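Local coordinates for protein cytidylyltransferase (Leptospira borgpetersenii serovar Hardjo-bovis, PDB 6OEW) that probably acts as a magnesium-dependent nucleotidyltransferase, moving a cytidylyl group from CTP onto an acceptor molecule, at residues A[17-22]-A[64-69]; A[56-61]-A[78-83]; A[195-200]-A[226-231]; A[207-212]-A[238-243]. All blocks are in the same frame, centred on the assembly; numbering follows the deposited sequence.

Contact 1: A[17-22]-A[64-69]; sequences ARMGST and DDKTEE
The carboxylate of Asp-64 offers OD1 to the backbone of Met-19, which meets it on the syn lone pair, the side of OD2; Met-19 N to OD1 is 2.7 Å and nearly straight at 165°. On the anti side of OD1 comes Thr-67 OG1, 2.8 Å away and 21° out of the carboxylate plane. The other flat group is the Arg-18 guanidinium: Gly-20 O lies over one face, 3.4 Å above the plane and displaced toward the rim, and a water sits in plane at the edge. Residues 17-22 form the start of the loop that follows the first strand of this Rossmann-like GT-A fold, where nucleotidyltransferases commonly carry their nucleotide-binding loop, a role consistent with the sequence here. The water accepts from Arg-18 NE and Gly-20 N and donates to Asp-64 OD2, which also meets Thr-59 OG1, so both buried carboxylate oxygens are satisfied and the group cannot easily rotate. Arg-18 NE and Asp-64 OD2 are 4.6 Å apart with no N-H aimed at the oxygen; at most the charges feel each other at long range. Met-19 runs past Asp-64 and Thr-67 in the opposite direction. Its CG is anti to the carbonyl carbon (chi1 -71°), which brings CG to 3.5 Å from Thr-67 OG1. Further out, Met-19 SD rests 4.0 Å from Lys-66 CG, while Lys-66 NZ leads away to Glu-69 in a salt bridge within the helix. Deeper in, Thr-67 CG2 lies 3.8 Å from Ala-17 O and 4.1 Å from Ala-17 CB.

Contact 2: A[56-61]-A[78-83]; sequences VLTTEE and VFRGSA
Thr-59 O is gripped by two nitrogens of one side chain: Arg-80 NE at 2.8 Å and Arg-80 NH2 at 3.1 Å, a side-on hold in which the oxygen lies only 5° out of the guanidinium plane. The two donors approach from opposite faces of the carbonyl plane. The Arg-80 chain bends at chi3 (62°), and that bend swings NE over to the carbonyl. Glu-61 O also sits at the guanidinium edge, 2.8 Å from Arg-80 NH2, but the angle is too poor for a hydrogen bond. Behind, Arg-80 NH1 forms salt bridges with Glu-68 and Asp-65, pinning the strand end to helix 65-73. Thr-58 lies beside Arg-80, pointing the same way, with Thr-58 CG2 3.8 Å from Arg-80 CG; its hydroxyl is taken by Ala-17 O. On the other face, Leu-57 CG packs 4.2 Å from Phe-79 CB, next to helix 86-96. Three backbone bonds zip the strands together: Phe-79 N to Val-56 O, 2.8 Å; Thr-58 N to Phe-79 O, 2.8 Å; Gly-81 N to Thr-58 O, 3.0 Å. Past them the pairing weakens: Glu-60 N makes only a weak bond to Gly-81 O, and a water links the two, while Thr-59 OG1 accepts from Glu-61 N in an ST turn and is bonded to Asp-64 OD2 as well. The strands run parallel, their short axes 28° apart, with 77-81 outermost in the sheet. Strand 54-59, helix 65-73 and strand 77-81 make a classic beta-alpha-beta crossover of the Rossmann-like GT-A fold.

Contact 3: A[195-200]-A[226-231]; sequences SKYRLT and DLIEVI
Tyr-197 points its CB at helix 224-233, with CG anti to the carbonyl carbon (chi1 -63°), and the ring then slides past Ile-231, which runs the other way. Tyr-197 CD1 is 3.9 Å and CE1 3.5 Å from Ile-231 CG2. Across the ring, Tyr-197 CE2 comes within 4.2 Å of Ile-228 CG2; both isoleucine methyls lie on the same side of the ring plane, and Lys-196 CG covers the opposite face, offset toward the rim. At the tip, Tyr-197 OH bonds to Lys-232 NZ and lies 3.3 Å from a water that donates to Ile-231 O. Residues 195-200 belong to the loop between strand 185-187 and helix 204-214 in this GT-A-type cytidylyltransferase, and here they lie against the helix near the C-terminus. Two residues further on, Leu-199 reaches the same helix tip to tip: its CD1 is 3.6 Å from Leu-227 CD2. Ile-231 CD1 meets it from the neighbouring turn, 4.1 Å from both Leu-199 CD1 and Leu-199 CD2. Cys-213 of helix 204-214 touches Leu-199, Leu-227 and Ile-231, adding to this apolar patch. The next residue, Thr-200, ties the loop through OG1 to the backbone O of Asp-108.

Contact 4: A[207-212]-A[238-243]; sequences YETLKS and IQNQTI
Hydrogen bonding between Thr-209 and Gln-239 comes first: Gln-239 N donates its N-H to Thr-209 OG1 at 2.8 Å, with an angle of 149°. The hydroxyl is bonded as well to Glu-205 O, one turn back in its own helix, so this buried oxygen joins the helix backbone to the loop. Asn-240 N is also near, 3.2 Å from Thr-209 OG1, but badly angled and not bonded. The Asn-240 side chain packs beside the same hydroxyl, its CG 3.6 Å from Thr-209 OG1. It gets there because CG stands between the backbone N and the carbonyl carbon (chi1 59°), and ND2 then finds two acceptors outside the pair, Asp-206 OD1 and Arg-198 O. The Gln-239 side chain reaches in so that its flat amide end lies between Glu-208 and Ser-212. It crosses Glu-208 at about a right angle, with carboxylate and amide planes 25° apart. Van der Waals contact includes the other branch of threonine: Thr-209 CG2 lies 3.9 Å from Ile-238 CD1 and 4.1 Å from Ile-238 CA, the two side chains crossing obliquely. Thr-209 thus splits its work, the hydroxyl holding backbone and the methyl resting on isoleucine. Overall this is a surface contact in which the irregular segment after helix 224-233 comes back against helix 204-214 at Thr-209, both belonging to the C-terminal part of the GT-A-type cytidylyltransferase chain.

How the contacts relate
The four contacts form two pairs. Contacts 1 and 2, centres 8 Å apart, meet at the crossover of strand 54-59, helix 65-73 and strand 77-81: Asp-64 OD2 and Thr-59 OG1 lie 2.7 Å apart, and Glu-68 OE1 meets Arg-80 NH1 at 2.7 Å. Contacts 3 and 4, centres 10 Å apart, interlock near the C-terminus, where Arg-198 O lies 2.9 Å from Asn-240 ND2. Contacts 1 and 3 have centres 26 Å apart. Asp-108, a magnesium ligand, lies about 8 Å from Ala-17 and 10 Å from Leu-199, side chain to side chain, which places the site between the pairs; the ion is about 10 Å from the Arg-18 side chain and 11 Å from that of Leu-199.

Contact 1: A[17-22]-A[64-69]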
loop_
_atom_site.group_PDB
_atom_site.type_symbol
_atom_site.label_atom_id
_atom_site.label_comp_id
_atom_site.label_asym_id
_atom_site.label_seq_id
_atom_site.Cartn_x
_atom_site.Cartn_y
_atom_site.Cartn_z
ATOM N N ALA A 17 7.075 -4.866 2.358
ATOM C CA ALA A 17 8.016 -4.611 1.276
ATOM C C ALA A 17 9.166 -5.583 1.419
ATOM O O ALA A 17 9.552 -5.934 2.535
ATOM C CB ALA A 17 8.563 -3.179 1.302
ATOM N N ARG A 18 9.701 -6.033 0.283
ATOM C CA ARG A 18 10.854 -6.921 0.302
ATOM C C ARG A 18 11.617 -6.787 -1.007
ATOM O O ARG A 18 11.048 -6.436 -2.046
ATOM C CB ARG A 18 10.468 -8.397 0.509
ATOM C CG ARG A 18 9.761 -9.002 -0.699
ATOM C CD ARG A 18 9.277 -10.412 -0.402
ATOM N NE ARG A 18 10.389 -11.346 -0.227
ATOM C CZ ARG A 18 10.251 -12.657 -0.053
ATOM N NH1 ARG A 18 9.041 -13.200 -0.013
ATOM N NH2 ARG A 18 11.331 -13.430 0.081
ATOM N N MET A 19 12.922 -7.078 -0.931
ATOM C CA MET A 19 13.774 -7.034 -2.116
ATOM C C MET A 19 13.456 -8.191 -3.050
ATOM O O MET A 19 13.392 -8.011 -4.271
ATOM C CB MET A 19 15.254 -7.068 -1.702
ATOM C CG MET A 19 15.732 -5.746 -1.038
ATOM S SD MET A 19 15.850 -4.381 -2.224
ATOM C CE MET A 19 17.379 -4.895 -3.074
ATOM N N GLY A 20 13.222 -9.376 -2.494
ATOM C CA GLY A 20 12.942 -10.547 -3.307
ATOM C C GLY A 20 11.496 -10.635 -3.746
ATOM O O GLY A 20 10.881 -11.703 -3.645
ATOM N N SER A 21 10.938 -9.515 -4.220
ATOM C CA SER A 21 9.556 -9.512 -4.669
ATOM C C SER A 21 9.375 -10.448 -5.859
ATOM O O SER A 21 10.287 -10.665 -6.657
ATOM C CB SER A 21 9.095 -8.083 -5.028
ATOM O OG SER A 21 9.979 -7.405 -5.944
ATOM N N THR A 22 8.159 -10.974 -5.991
ATOM C CA THR A 22 7.862 -11.899 -7.076
ATOM C C THR A 22 8.052 -11.237 -8.432
ATOM O O THR A 22 8.629 -11.829 -9.352
ATOM C CB THR A 22 6.432 -12.419 -6.923
ATOM O OG1 THR A 22 6.219 -12.846 -5.571
ATOM C CG2 THR A 22 6.198 -13.587 -7.845
ATOM N N ASP A 64 17.148 -8.245 2.696
ATOM C CA ASP A 64 16.246 -7.209 3.164
ATOM C C ASP A 64 16.875 -6.338 4.235
ATOM O O ASP A 64 16.184 -5.478 4.805
ATOM C CB ASP A 64 14.954 -7.845 3.644
ATOM C CG ASP A 64 14.048 -8.214 2.483
ATOM O OD1 ASP A 64 13.871 -7.363 1.580
ATOM O OD2 ASP A 64 13.533 -9.339 2.462
ATOM N N ASP A 65 18.165 -6.544 4.527
ATOM C CA ASP A 65 18.934 -5.494 5.178
ATOM C C ASP A 65 18.796 -4.190 4.401
ATOM O O ASP A 65 18.769 -3.106 4.994
ATOM C CB ASP A 65 20.413 -5.888 5.286
ATOM C CG ASP A 65 20.653 -7.080 6.214
ATOM O OD1 ASP A 65 19.684 -7.655 6.769
ATOM O OD2 ASP A 65 21.831 -7.460 6.363
ATOM N N LYS A 66 18.698 -4.281 3.073
ATOM C CA LYS A 66 18.510 -3.085 2.261
ATOM C C LYS A 66 17.176 -2.418 2.579
ATOM O O LYS A 66 17.109 -1.194 2.734
ATOM C CB LYS A 66 18.606 -3.445 0.777
ATOM C CG LYS A 66 18.532 -2.252 -0.166
ATOM C CD LYS A 66 19.650 -1.272 0.119
ATOM C CE LYS A 66 19.535 -0.043 -0.761
ATOM N NZ LYS A 66 20.394 1.076 -0.276
ATOM N N THR A 67 16.108 -3.214 2.690
ATOM C CA THR A 67 14.788 -2.688 3.059
ATOM C C THR A 67 14.825 -2.031 4.431
ATOM O O THR A 67 14.305 -0.917 4.616
ATOM C CB THR A 67 13.758 -3.829 3.016
ATOM O OG1 THR A 67 13.975 -4.605 1.819
ATOM C CG2 THR A 67 12.292 -3.297 3.016
ATOM N N GLU A 68 15.439 -2.698 5.409
ATOM C CA GLU A 68 15.591 -2.080 6.720
ATOM C C GLU A 68 16.369 -0.770 6.617
ATOM O O GLU A 68 15.999 0.232 7.250
ATOM C CB GLU A 68 16.272 -3.057 7.681
ATOM C CG GLU A 68 16.531 -2.480 9.055
ATOM C CD GLU A 68 17.314 -3.408 9.943
ATOM O OE1 GLU A 68 17.663 -4.529 9.494
ATOM O OE2 GLU A 68 17.594 -3.015 11.091
ATOM N N GLU A 69 17.427 -0.749 5.796
ATOM C CA GLU A 69 18.248 0.452 5.653
ATOM C C GLU A 69 17.433 1.617 5.102
ATOM O O GLU A 69 17.548 2.757 5.580
ATOM C CB GLU A 69 19.445 0.182 4.743
ATOM C CG GLU A 69 20.075 1.460 4.181
ATOM C CD GLU A 69 21.109 1.200 3.075
ATOM O OE1 GLU A 69 21.727 0.113 3.062
ATOM O OE2 GLU A 69 21.293 2.090 2.216
HETATM O O HOH W 1 13.155 -10.537 -0.020
#

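Contact 2: A[56-61]-A[78-83]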
loop_
_atom_site.group_PDB
_atom_site.type_symbol
_atom_site.label_atom_id
_atom_site.label_comp_id
_atom_site.label_asym_id
_atom_site.label_seq_id
_atom_site.Cartn_x
_atom_site.Cartn_y
_atom_site.Cartn_z
ATOM N N VAL A 56 7.538 -0.478 8.375
ATOM C CA VAL A 56 7.840 -1.311 7.216
ATOM C C VAL A 56 8.004 -2.748 7.693
ATOM O O VAL A 56 8.795 -3.034 8.607
ATOM C CB VAL A 56 9.102 -0.822 6.483
ATOM C CG1 VAL A 56 9.537 -1.829 5.403
ATOM C CG2 VAL A 56 8.876 0.557 5.863
ATOM N N LEU A 57 7.241 -3.653 7.090
ATOM C CA LEU A 57 7.245 -5.061 7.441
ATOM C C LEU A 57 7.981 -5.790 6.325
ATOM O O LEU A 57 7.489 -5.849 5.195
ATOM C CB LEU A 57 5.835 -5.608 7.567
ATOM C CG LEU A 57 5.046 -5.404 8.869
ATOM C CD1 LEU A 57 5.012 -3.923 9.260
ATOM C CD2 LEU A 57 3.659 -5.969 8.653
ATOM N N THR A 58 9.124 -6.388 6.647
ATOM C CA THR A 58 9.893 -7.067 5.607
ATOM C C THR A 58 10.302 -8.448 6.126
ATOM O O THR A 58 9.754 -8.918 7.131
ATOM C CB THR A 58 11.088 -6.191 5.189
ATOM O OG1 THR A 58 11.723 -6.734 4.013
ATOM C CG2 THR A 58 12.106 -6.061 6.332
ATOM N N THR A 59 11.212 -9.140 5.439
ATOM C CA THR A 59 11.608 -10.474 5.865
ATOM C C THR A 59 12.910 -10.414 6.654
ATOM O O THR A 59 13.572 -9.380 6.739
ATOM C CB THR A 59 11.800 -11.440 4.678
ATOM O OG1 THR A 59 13.142 -11.311 4.206
ATOM C CG2 THR A 59 10.833 -11.112 3.526
ATOM N N GLU A 60 13.289 -11.566 7.188
ATOM C CA GLU A 60 14.533 -11.741 7.923
ATOM C C GLU A 60 15.702 -12.119 7.026
ATOM O O GLU A 60 16.816 -12.315 7.533
ATOM C CB GLU A 60 14.359 -12.816 8.998
ATOM C CG GLU A 60 13.228 -12.490 9.990
ATOM C CD GLU A 60 13.176 -13.469 11.157
ATOM O OE1 GLU A 60 12.091 -14.034 11.438
ATOM O OE2 GLU A 60 14.225 -13.669 11.793
ATOM N N GLU A 61 15.472 -12.238 5.724
ATOM C CA GLU A 61 16.548 -12.621 4.822
ATOM C C GLU A 61 17.552 -11.482 4.687
ATOM O O GLU A 61 17.205 -10.298 4.757
ATOM C CB GLU A 61 15.978 -13.023 3.464
ATOM C CG GLU A 61 15.174 -14.319 3.549
ATOM C CD GLU A 61 14.558 -14.740 2.232
ATOM O OE1 GLU A 61 14.933 -14.192 1.172
ATOM O OE2 GLU A 61 13.692 -15.640 2.263
ATOM N N VAL A 78 10.689 -0.737 11.761
ATOM C CA VAL A 78 10.858 -1.897 10.901
ATOM C C VAL A 78 10.513 -3.149 11.683
ATOM O O VAL A 78 10.978 -3.328 12.814
ATOM C CB VAL A 78 12.304 -2.032 10.387
ATOM C CG1 VAL A 78 12.412 -3.265 9.498
ATOM C CG2 VAL A 78 12.721 -0.793 9.627
ATOM N N PHE A 79 9.740 -4.034 11.062
ATOM C CA PHE A 79 9.457 -5.346 11.620
ATOM C C PHE A 79 9.913 -6.393 10.612
ATOM O O PHE A 79 9.536 -6.332 9.441
ATOM C CB PHE A 79 7.966 -5.533 11.935
ATOM C CG PHE A 79 7.681 -6.867 12.520
ATOM C CD1 PHE A 79 7.805 -7.067 13.889
ATOM C CD2 PHE A 79 7.379 -7.950 11.708
ATOM C CE1 PHE A 79 7.605 -8.322 14.440
ATOM C CE2 PHE A 79 7.185 -9.219 12.257
ATOM C CZ PHE A 79 7.308 -9.398 13.623
ATOM N N ARG A 80 10.734 -7.332 11.062
ATOM C CA ARG A 80 11.298 -8.358 10.195
ATOM C C ARG A 80 10.761 -9.712 10.621
ATOM O O ARG A 80 11.031 -10.174 11.741
ATOM C CB ARG A 80 12.822 -8.305 10.244
ATOM C CG ARG A 80 13.301 -6.899 9.864
ATOM C CD ARG A 80 14.783 -6.834 9.538
ATOM N NE ARG A 80 15.118 -7.675 8.389
ATOM C CZ ARG A 80 16.322 -7.708 7.807
ATOM N NH1 ARG A 80 17.307 -6.926 8.254
ATOM N NH2 ARG A 80 16.552 -8.533 6.776
ATOM N N GLY A 81 10.016 -10.352 9.730
ATOM C CA GLY A 81 9.328 -11.597 10.052
ATOM C C GLY A 81 9.155 -12.490 8.847
ATOM O O GLY A 81 10.005 -12.508 7.943
ATOM N N SER A 82 8.032 -13.208 8.812
ATOM C CA SER A 82 7.861 -14.330 7.891
ATOM C C SER A 82 7.913 -13.876 6.438
ATOM O O SER A 82 7.291 -12.893 6.056
ATOM C CB SER A 82 6.529 -15.030 8.152
ATOM O OG SER A 82 6.261 -16.018 7.168
ATOM N N ALA A 83 8.637 -14.644 5.607
ATOM C CA ALA A 83 8.741 -14.267 4.201
ATOM C C ALA A 83 7.417 -14.467 3.461
ATOM O O ALA A 83 6.954 -13.569 2.744
ATOM C CB ALA A 83 9.875 -15.060 3.527
HETATM O O HOH W 2 12.150 -14.124 6.774
#

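Contact 3: A[195-200]-A[226-231]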
loop_
_atom_site.group_PDB
_atom_site.type_symbol
_atom_site.label_atom_id
_atom_site.label_comp_id
_atom_site.label_asym_id
_atom_site.label_seq_id
_atom_site.Cartn_x
_atom_site.Cartn_y
_atom_site.Cartn_z
ATOM N N SER A 195 -9.382 3.257 -13.355
ATOM C CA SER A 195 -8.719 1.960 -13.265
ATOM C C SER A 195 -7.873 1.642 -14.494
ATOM O O SER A 195 -7.010 0.752 -14.424
ATOM C CB SER A 195 -9.755 0.865 -13.077
ATOM O OG SER A 195 -10.711 0.939 -14.124
ATOM N N LYS A 196 -8.111 2.326 -15.624
ATOM C CA LYS A 196 -7.308 2.057 -16.822
ATOM C C LYS A 196 -5.862 2.497 -16.661
ATOM O O LYS A 196 -5.021 2.122 -17.490
ATOM C CB LYS A 196 -7.909 2.751 -18.049
ATOM C CG LYS A 196 -7.931 4.277 -17.939
ATOM C CD LYS A 196 -8.688 4.940 -19.090
ATOM C CE LYS A 196 -8.861 6.430 -18.825
ATOM N NZ LYS A 196 -9.550 7.137 -19.947
ATOM N N TYR A 197 -5.547 3.273 -15.624
ATOM C CA TYR A 197 -4.180 3.709 -15.383
ATOM C C TYR A 197 -3.485 2.762 -14.415
ATOM O O TYR A 197 -4.056 2.350 -13.402
ATOM C CB TYR A 197 -4.149 5.138 -14.841
ATOM C CG TYR A 197 -4.700 6.152 -15.816
ATOM C CD1 TYR A 197 -4.010 6.473 -16.990
ATOM C CD2 TYR A 197 -5.913 6.780 -15.577
ATOM C CE1 TYR A 197 -4.530 7.402 -17.889
ATOM C CE2 TYR A 197 -6.434 7.707 -16.464
ATOM C CZ TYR A 197 -5.742 8.016 -17.615
ATOM O OH TYR A 197 -6.266 8.939 -18.497
ATOM N N ARG A 198 -2.247 2.421 -14.731
ATOM C CA ARG A 198 -1.462 1.512 -13.909
ATOM C C ARG A 198 -0.294 2.280 -13.311
ATOM O O ARG A 198 0.620 2.687 -14.028
ATOM C CB ARG A 198 -0.961 0.330 -14.731
ATOM C CG ARG A 198 -0.065 -0.594 -13.919
ATOM C CD ARG A 198 0.425 -1.765 -14.794
ATOM N NE ARG A 198 -0.646 -2.726 -15.036
ATOM C CZ ARG A 198 -0.961 -3.723 -14.207
ATOM N NH1 ARG A 198 -0.288 -3.903 -13.066
ATOM N NH2 ARG A 198 -1.959 -4.546 -14.518
ATOM N N LEU A 199 -0.322 2.474 -12.000
ATOM C CA LEU A 199 0.701 3.258 -11.324
ATOM C C LEU A 199 1.373 2.447 -10.222
ATOM O O LEU A 199 1.917 3.006 -9.265
ATOM C CB LEU A 199 0.092 4.564 -10.789
ATOM C CG LEU A 199 -0.457 5.451 -11.922
ATOM C CD1 LEU A 199 -1.211 6.666 -11.397
ATOM C CD2 LEU A 199 0.663 5.882 -12.864
ATOM N N THR A 200 1.349 1.131 -10.344
ATOM C CA THR A 200 2.121 0.263 -9.477
ATOM C C THR A 200 3.404 -0.122 -10.215
ATOM O O THR A 200 3.539 0.129 -11.422
ATOM C CB THR A 200 1.279 -0.958 -9.092
ATOM O OG1 THR A 200 2.017 -1.809 -8.213
ATOM C CG2 THR A 200 0.837 -1.700 -10.322
ATOM N N ASP A 226 -4.109 15.522 -8.862
ATOM C CA ASP A 226 -3.111 16.268 -9.640
ATOM C C ASP A 226 -2.405 15.354 -10.632
ATOM O O ASP A 226 -2.147 15.739 -11.778
ATOM C CB ASP A 226 -2.045 16.901 -8.740
ATOM C CG ASP A 226 -2.614 17.863 -7.733
ATOM O OD1 ASP A 226 -1.982 18.028 -6.662
ATOM O OD2 ASP A 226 -3.687 18.430 -7.999
ATOM N N LEU A 227 -2.089 14.140 -10.186
ATOM C CA LEU A 227 -1.342 13.168 -10.979
ATOM C C LEU A 227 -2.148 12.697 -12.183
ATOM O O LEU A 227 -1.620 12.608 -13.300
ATOM C CB LEU A 227 -0.964 11.986 -10.083
ATOM C CG LEU A 227 -0.239 10.786 -10.700
ATOM C CD1 LEU A 227 1.110 11.213 -11.252
ATOM C CD2 LEU A 227 -0.062 9.662 -9.672
ATOM N N ILE A 228 -3.421 12.367 -11.971
ATOM C CA ILE A 228 -4.267 11.956 -13.086
ATOM C C ILE A 228 -4.449 13.100 -14.074
ATOM O O ILE A 228 -4.469 12.886 -15.291
ATOM C CB ILE A 228 -5.619 11.431 -12.574
ATOM C CG1 ILE A 228 -5.401 10.314 -11.546
ATOM C CG2 ILE A 228 -6.482 10.952 -13.740
ATOM C CD1 ILE A 228 -4.570 9.151 -12.069
ATOM N N GLU A 229 -4.586 14.337 -13.578
ATOM C CA GLU A 229 -4.759 15.462 -14.496
ATOM C C GLU A 229 -3.511 15.692 -15.334
ATOM O O GLU A 229 -3.611 16.021 -16.519
ATOM C CB GLU A 229 -5.139 16.728 -13.727
ATOM C CG GLU A 229 -6.575 16.723 -13.226
ATOM C CD GLU A 229 -7.595 16.534 -14.345
ATOM O OE1 GLU A 229 -7.361 17.029 -15.472
ATOM O OE2 GLU A 229 -8.631 15.881 -14.098
ATOM N N VAL A 230 -2.328 15.500 -14.750
ATOM C CA VAL A 230 -1.092 15.645 -15.517
ATOM C C VAL A 230 -0.966 14.537 -16.564
ATOM O O VAL A 230 -0.544 14.789 -17.700
ATOM C CB VAL A 230 0.121 15.682 -14.566
ATOM C CG1 VAL A 230 1.390 15.285 -15.289
ATOM C CG2 VAL A 230 0.283 17.073 -13.985
ATOM N N ILE A 231 -1.322 13.300 -16.202
ATOM C CA ILE A 231 -1.340 12.198 -17.166
ATOM C C ILE A 231 -2.342 12.478 -18.281
ATOM O O ILE A 231 -2.069 12.228 -19.466
ATOM C CB ILE A 231 -1.651 10.864 -16.454
ATOM C CG1 ILE A 231 -0.511 10.450 -15.512
ATOM C CG2 ILE A 231 -1.935 9.770 -17.475
ATOM C CD1 ILE A 231 -0.874 9.334 -14.515
HETATM O O HOH W 3 -4.002 10.154 -20.517
#

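Contact 4: A[207-212]-A[238-243]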
loop_
_atom_site.group_PDB
_atom_site.type_symbol
_atom_site.label_atom_id
_atom_site.label_comp_id
_atom_site.label_asym_id
_atom_site.label_seq_id
_atom_site.Cartn_x
_atom_site.Cartn_y
_atom_site.Cartn_z
ATOM N N TYR A 207 8.101 1.354 -14.123
ATOM C CA TYR A 207 9.142 2.230 -13.610
ATOM C C TYR A 207 9.319 3.457 -14.490
ATOM O O TYR A 207 9.430 4.580 -13.985
ATOM C CB TYR A 207 10.447 1.429 -13.513
ATOM C CG TYR A 207 11.655 2.136 -12.935
ATOM C CD1 TYR A 207 11.573 2.861 -11.737
ATOM C CD2 TYR A 207 12.885 2.038 -13.558
ATOM C CE1 TYR A 207 12.713 3.496 -11.207
ATOM C CE2 TYR A 207 14.011 2.644 -13.040
ATOM C CZ TYR A 207 13.931 3.369 -11.864
ATOM O OH TYR A 207 15.084 3.975 -11.385
ATOM N N GLU A 208 9.421 3.258 -15.807
ATOM C CA GLU A 208 9.592 4.381 -16.727
ATOM C C GLU A 208 8.403 5.329 -16.651
ATOM O O GLU A 208 8.563 6.554 -16.670
ATOM C CB GLU A 208 9.749 3.865 -18.160
ATOM C CG GLU A 208 10.955 2.942 -18.389
ATOM C CD GLU A 208 10.976 2.302 -19.779
ATOM O OE1 GLU A 208 9.939 2.296 -20.474
ATOM O OE2 GLU A 208 12.041 1.800 -20.177
ATOM N N THR A 209 7.196 4.759 -16.600
ATOM C CA THR A 209 5.970 5.546 -16.438
ATOM C C THR A 209 6.009 6.368 -15.156
ATOM O O THR A 209 5.710 7.574 -15.154
ATOM C CB THR A 209 4.761 4.601 -16.410
ATOM O OG1 THR A 209 4.675 3.902 -17.659
ATOM C CG2 THR A 209 3.435 5.378 -16.141
ATOM N N LEU A 210 6.339 5.718 -14.043
ATOM C CA LEU A 210 6.355 6.406 -12.757
ATOM C C LEU A 210 7.441 7.468 -12.727
ATOM O O LEU A 210 7.253 8.544 -12.150
ATOM C CB LEU A 210 6.557 5.392 -11.630
ATOM C CG LEU A 210 5.396 4.410 -11.432
ATOM C CD1 LEU A 210 5.841 3.269 -10.563
ATOM C CD2 LEU A 210 4.198 5.120 -10.780
ATOM N N LYS A 211 8.584 7.185 -13.349
ATOM C CA LYS A 211 9.632 8.196 -13.421
ATOM C C LYS A 211 9.156 9.415 -14.194
ATOM O O LYS A 211 9.457 10.557 -13.822
ATOM C CB LYS A 211 10.888 7.596 -14.055
ATOM C CG LYS A 211 11.735 6.855 -13.031
ATOM C CD LYS A 211 12.901 6.043 -13.676
ATOM C CE LYS A 211 13.465 6.609 -14.946
ATOM N NZ LYS A 211 14.584 5.725 -15.519
ATOM N N SER A 212 8.397 9.196 -15.263
ATOM C CA SER A 212 7.871 10.327 -16.014
ATOM C C SER A 212 6.859 11.116 -15.183
ATOM O O SER A 212 6.888 12.352 -15.173
ATOM C CB SER A 212 7.260 9.828 -17.316
ATOM O OG SER A 212 8.285 9.349 -18.163
ATOM N N ILE A 238 2.411 7.692 -20.024
ATOM C CA ILE A 238 2.055 6.285 -19.854
ATOM C C ILE A 238 2.910 5.457 -20.809
ATOM O O ILE A 238 2.756 5.549 -22.030
ATOM C CB ILE A 238 0.557 6.054 -20.097
ATOM C CG1 ILE A 238 -0.266 6.846 -19.079
ATOM C CG2 ILE A 238 0.213 4.588 -19.953
ATOM C CD1 ILE A 238 -0.030 6.380 -17.662
ATOM N N GLN A 239 3.814 4.648 -20.249
ATOM C CA GLN A 239 4.732 3.811 -21.025
ATOM C C GLN A 239 4.564 2.325 -20.723
ATOM O O GLN A 239 5.347 1.504 -21.225
ATOM C CB GLN A 239 6.187 4.227 -20.771
ATOM C CG GLN A 239 6.609 5.517 -21.459
ATOM C CD GLN A 239 7.548 6.361 -20.605
ATOM O OE1 GLN A 239 7.102 7.158 -19.779
ATOM N NE2 GLN A 239 8.850 6.192 -20.804
ATOM N N ASN A 240 3.572 1.961 -19.908
ATOM C CA ASN A 240 3.285 0.575 -19.558
ATOM C C ASN A 240 1.967 0.112 -20.160
ATOM O O ASN A 240 1.404 -0.900 -19.732
ATOM C CB ASN A 240 3.260 0.399 -18.039
ATOM C CG ASN A 240 2.208 1.293 -17.364
ATOM O OD1 ASN A 240 1.453 2.024 -18.034
ATOM N ND2 ASN A 240 2.152 1.228 -16.036
ATOM N N GLN A 241 1.476 0.842 -21.150
ATOM C CA GLN A 241 0.185 0.621 -21.777
ATOM C C GLN A 241 0.231 1.344 -23.112
ATOM O O GLN A 241 0.810 2.431 -23.209
ATOM C CB GLN A 241 -0.964 1.160 -20.901
ATOM C CG GLN A 241 -2.368 0.933 -21.453
ATOM C CD GLN A 241 -2.729 -0.537 -21.505
ATOM O OE1 GLN A 241 -2.944 -1.096 -22.579
ATOM N NE2 GLN A 241 -2.791 -1.173 -20.338
ATOM N N THR A 242 -0.361 0.742 -24.137
ATOM C CA THR A 242 -0.398 1.403 -25.433
ATOM C C THR A 242 -1.304 2.632 -25.368
ATOM O O THR A 242 -2.415 2.569 -24.829
ATOM C CB THR A 242 -0.876 0.433 -26.511
ATOM O OG1 THR A 242 -0.034 -0.727 -26.520
ATOM C CG2 THR A 242 -0.807 1.106 -27.858
ATOM N N ILE A 243 -0.816 3.754 -25.906
ATOM C CA ILE A 243 -1.537 5.025 -25.934
ATOM C C ILE A 243 -2.186 5.178 -27.302
ATOM O O ILE A 243 -1.522 4.995 -28.331
ATOM C CB ILE A 243 -0.590 6.205 -25.646
#